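Local coordinates for protein cytosol aminopeptidase (Coxiella burnetii, PDB 3IJ3) that probably removes amino-terminal residues from peptides as a manganese-dependent metalloaminopeptidase of the M17 family, at residues N371-F376 and F448-W453. Residues are numbered along the deposited sequence; the frame is centred on the assembly and turned at random. Where two conformers were deposited one is given.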
# COMPACT_ATOMS: atom_id res chain seq x y z
N ASN A 371 26.76 4.90 -2.49
CA ASN A 371 28.11 5.38 -2.66
C ASN A 371 29.08 4.38 -3.24
O ASN A 371 30.27 4.63 -3.26
CB ASN A 371 28.59 5.92 -1.30
CG ASN A 371 27.64 7.00 -0.75
OD1 ASN A 371 27.18 7.87 -1.49
ND2 ASN A 371 27.32 6.90 0.52
N LEU A 372 28.56 3.27 -3.77
CA LEU A 372 29.44 2.24 -4.33
C LEU A 372 28.95 1.80 -5.72
O LEU A 372 28.03 0.99 -5.83
CB LEU A 372 29.54 1.05 -3.36
CG LEU A 372 30.48 -0.09 -3.70
CD1 LEU A 372 31.87 0.45 -4.01
CD2 LEU A 372 30.51 -1.14 -2.56
N PRO A 373 29.52 2.38 -6.77
CA PRO A 373 29.12 1.98 -8.14
C PRO A 373 29.32 0.51 -8.43
O PRO A 373 30.34 -0.06 -8.02
CB PRO A 373 30.07 2.78 -9.01
CG PRO A 373 30.39 4.01 -8.19
CD PRO A 373 30.40 3.56 -6.78
N ALA A 374 28.36 -0.08 -9.12
CA ALA A 374 28.44 -1.46 -9.55
C ALA A 374 29.09 -1.54 -10.92
O ALA A 374 28.73 -0.80 -11.84
CB ALA A 374 27.04 -2.06 -9.63
N LEU A 375 30.03 -2.47 -11.04
CA LEU A 375 30.72 -2.74 -12.29
C LEU A 375 30.37 -4.11 -12.80
O LEU A 375 30.41 -5.10 -12.04
CB LEU A 375 32.24 -2.73 -12.09
CG LEU A 375 33.14 -3.30 -13.22
CD1 LEU A 375 33.06 -2.45 -14.54
CD2 LEU A 375 34.59 -3.43 -12.76
N PHE A 376 29.98 -4.17 -14.06
CA PHE A 376 29.80 -5.44 -14.76
C PHE A 376 30.77 -5.41 -15.94
O PHE A 376 30.94 -4.39 -16.60
CB PHE A 376 28.39 -5.62 -15.30
CG PHE A 376 27.31 -5.70 -14.25
CD1 PHE A 376 26.82 -6.94 -13.82
CD2 PHE A 376 26.80 -4.54 -13.66
CE1 PHE A 376 25.81 -7.01 -12.87
CE2 PHE A 376 25.80 -4.62 -12.69
CZ PHE A 376 25.29 -5.83 -12.32
N PHE A 448 28.69 0.34 -15.96
CA PHE A 448 28.65 0.90 -14.64
C PHE A 448 27.24 1.34 -14.27
O PHE A 448 26.59 2.11 -15.04
CB PHE A 448 29.56 2.14 -14.51
CG PHE A 448 31.00 1.81 -14.45
CD1 PHE A 448 31.60 1.57 -13.23
CD2 PHE A 448 31.77 1.74 -15.59
CE1 PHE A 448 32.95 1.25 -13.17
CE2 PHE A 448 33.13 1.44 -15.53
CZ PHE A 448 33.71 1.19 -14.33
N ASP A 449 26.75 0.83 -13.15
CA ASP A 449 25.46 1.27 -12.59
C ASP A 449 25.86 2.19 -11.45
O ASP A 449 26.58 1.78 -10.51
CB ASP A 449 24.63 0.11 -12.06
CG ASP A 449 24.02 -0.71 -13.16
OD1 ASP A 449 23.69 -0.12 -14.20
OD2 ASP A 449 23.86 -1.94 -12.97
N ILE A 450 25.43 3.44 -11.54
CA ILE A 450 25.80 4.45 -10.54
C ILE A 450 24.58 5.19 -9.98
O ILE A 450 23.54 5.27 -10.65
CB ILE A 450 26.75 5.50 -11.19
CG1 ILE A 450 26.05 6.20 -12.36
CG2 ILE A 450 28.05 4.85 -11.67
CD1 ILE A 450 26.86 7.35 -12.99
N PHE A 451 24.71 5.72 -8.77
CA PHE A 451 23.60 6.47 -8.17
C PHE A 451 23.68 7.98 -8.57
O PHE A 451 22.65 8.64 -8.72
CB PHE A 451 23.59 6.23 -6.67
CG PHE A 451 22.42 6.84 -5.96
CD1 PHE A 451 21.15 6.37 -6.17
CD2 PHE A 451 22.61 7.84 -5.04
CE1 PHE A 451 20.07 6.92 -5.52
CE2 PHE A 451 21.52 8.37 -4.37
CZ PHE A 451 20.27 7.92 -4.62
N ALA A 452 24.90 8.49 -8.72
CA ALA A 452 25.16 9.86 -9.21
C ALA A 452 24.58 10.97 -8.37
O ALA A 452 24.25 12.02 -8.89
CB ALA A 452 24.67 9.99 -10.68
N TRP A 453 24.50 10.76 -7.05
CA TRP A 453 23.89 11.73 -6.16
C TRP A 453 24.36 11.56 -4.72
O TRP A 453 24.62 10.42 -4.29
CB TRP A 453 22.36 11.51 -6.22
CG TRP A 453 21.50 12.51 -5.52
CD1 TRP A 453 21.08 12.48 -4.23
CD2 TRP A 453 20.92 13.69 -6.10
NE1 TRP A 453 20.28 13.57 -3.95
CE2 TRP A 453 20.16 14.32 -5.09
CE3 TRP A 453 20.96 14.26 -7.37
CZ2 TRP A 453 19.46 15.48 -5.31
CZ3 TRP A 453 20.25 15.42 -7.58
CH2 TRP A 453 19.54 16.04 -6.56
O HOH W 1 24.16 9.45 -1.28
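Ala374 and Asp449 form an antiparallel hydrogen-bonded pair. Ala374 N donates to Asp449 O at 2.9 Å, and Asp449 N returns a bond to Ala374 O, also at 2.9 Å. The Ala374 carbonyl is touched a second time, by Phe448 CA at 3.3 Å from Ala374 O, in a CA-H...O contact with an angle of 149° at the hydrogen.

Leu375 and Phe448, the next pair, put their side chains on the other face of the sheet. Leu375 CB lies near Phe448 CE1. With chi1 at 167° the CG branch turns away from the backbone N, and this carries CD1 over one face of the phenyl ring, offset toward the rim. Leu375 CD1 makes a CH-pi contact 4.0 Å from the centroid of the Phe448 ring, with Phe448 CZ the nearest ring atom.

On the face that carries Ala374 and Asp449, Asp449 CB packs against Ala374 CB at 4.1 Å. Asp449 OD2 comes to 3.3 Å from Phe376 CE2. Ring and carboxylate planes are 69° apart. Pro373 CB touches Ile450 CG2 at 3.9 Å, just past the paired residues.

The contact joins strand 374-377 to strand 445-454 in the mixed sheet of the catalytic domain. Strand 353-359 flanks 445-454 in parallel, and Phe357 meets the Phe448 ring. The Asp449 side chain is about 10 Å from the bound lithium ion. Backbone bonds fix the pairing, while Asp449 OD2 lies obliquely to the Phe376 ring, where the slightly positive C-H of CE2 probably offers the acid oxygen a weak electrostatic contact.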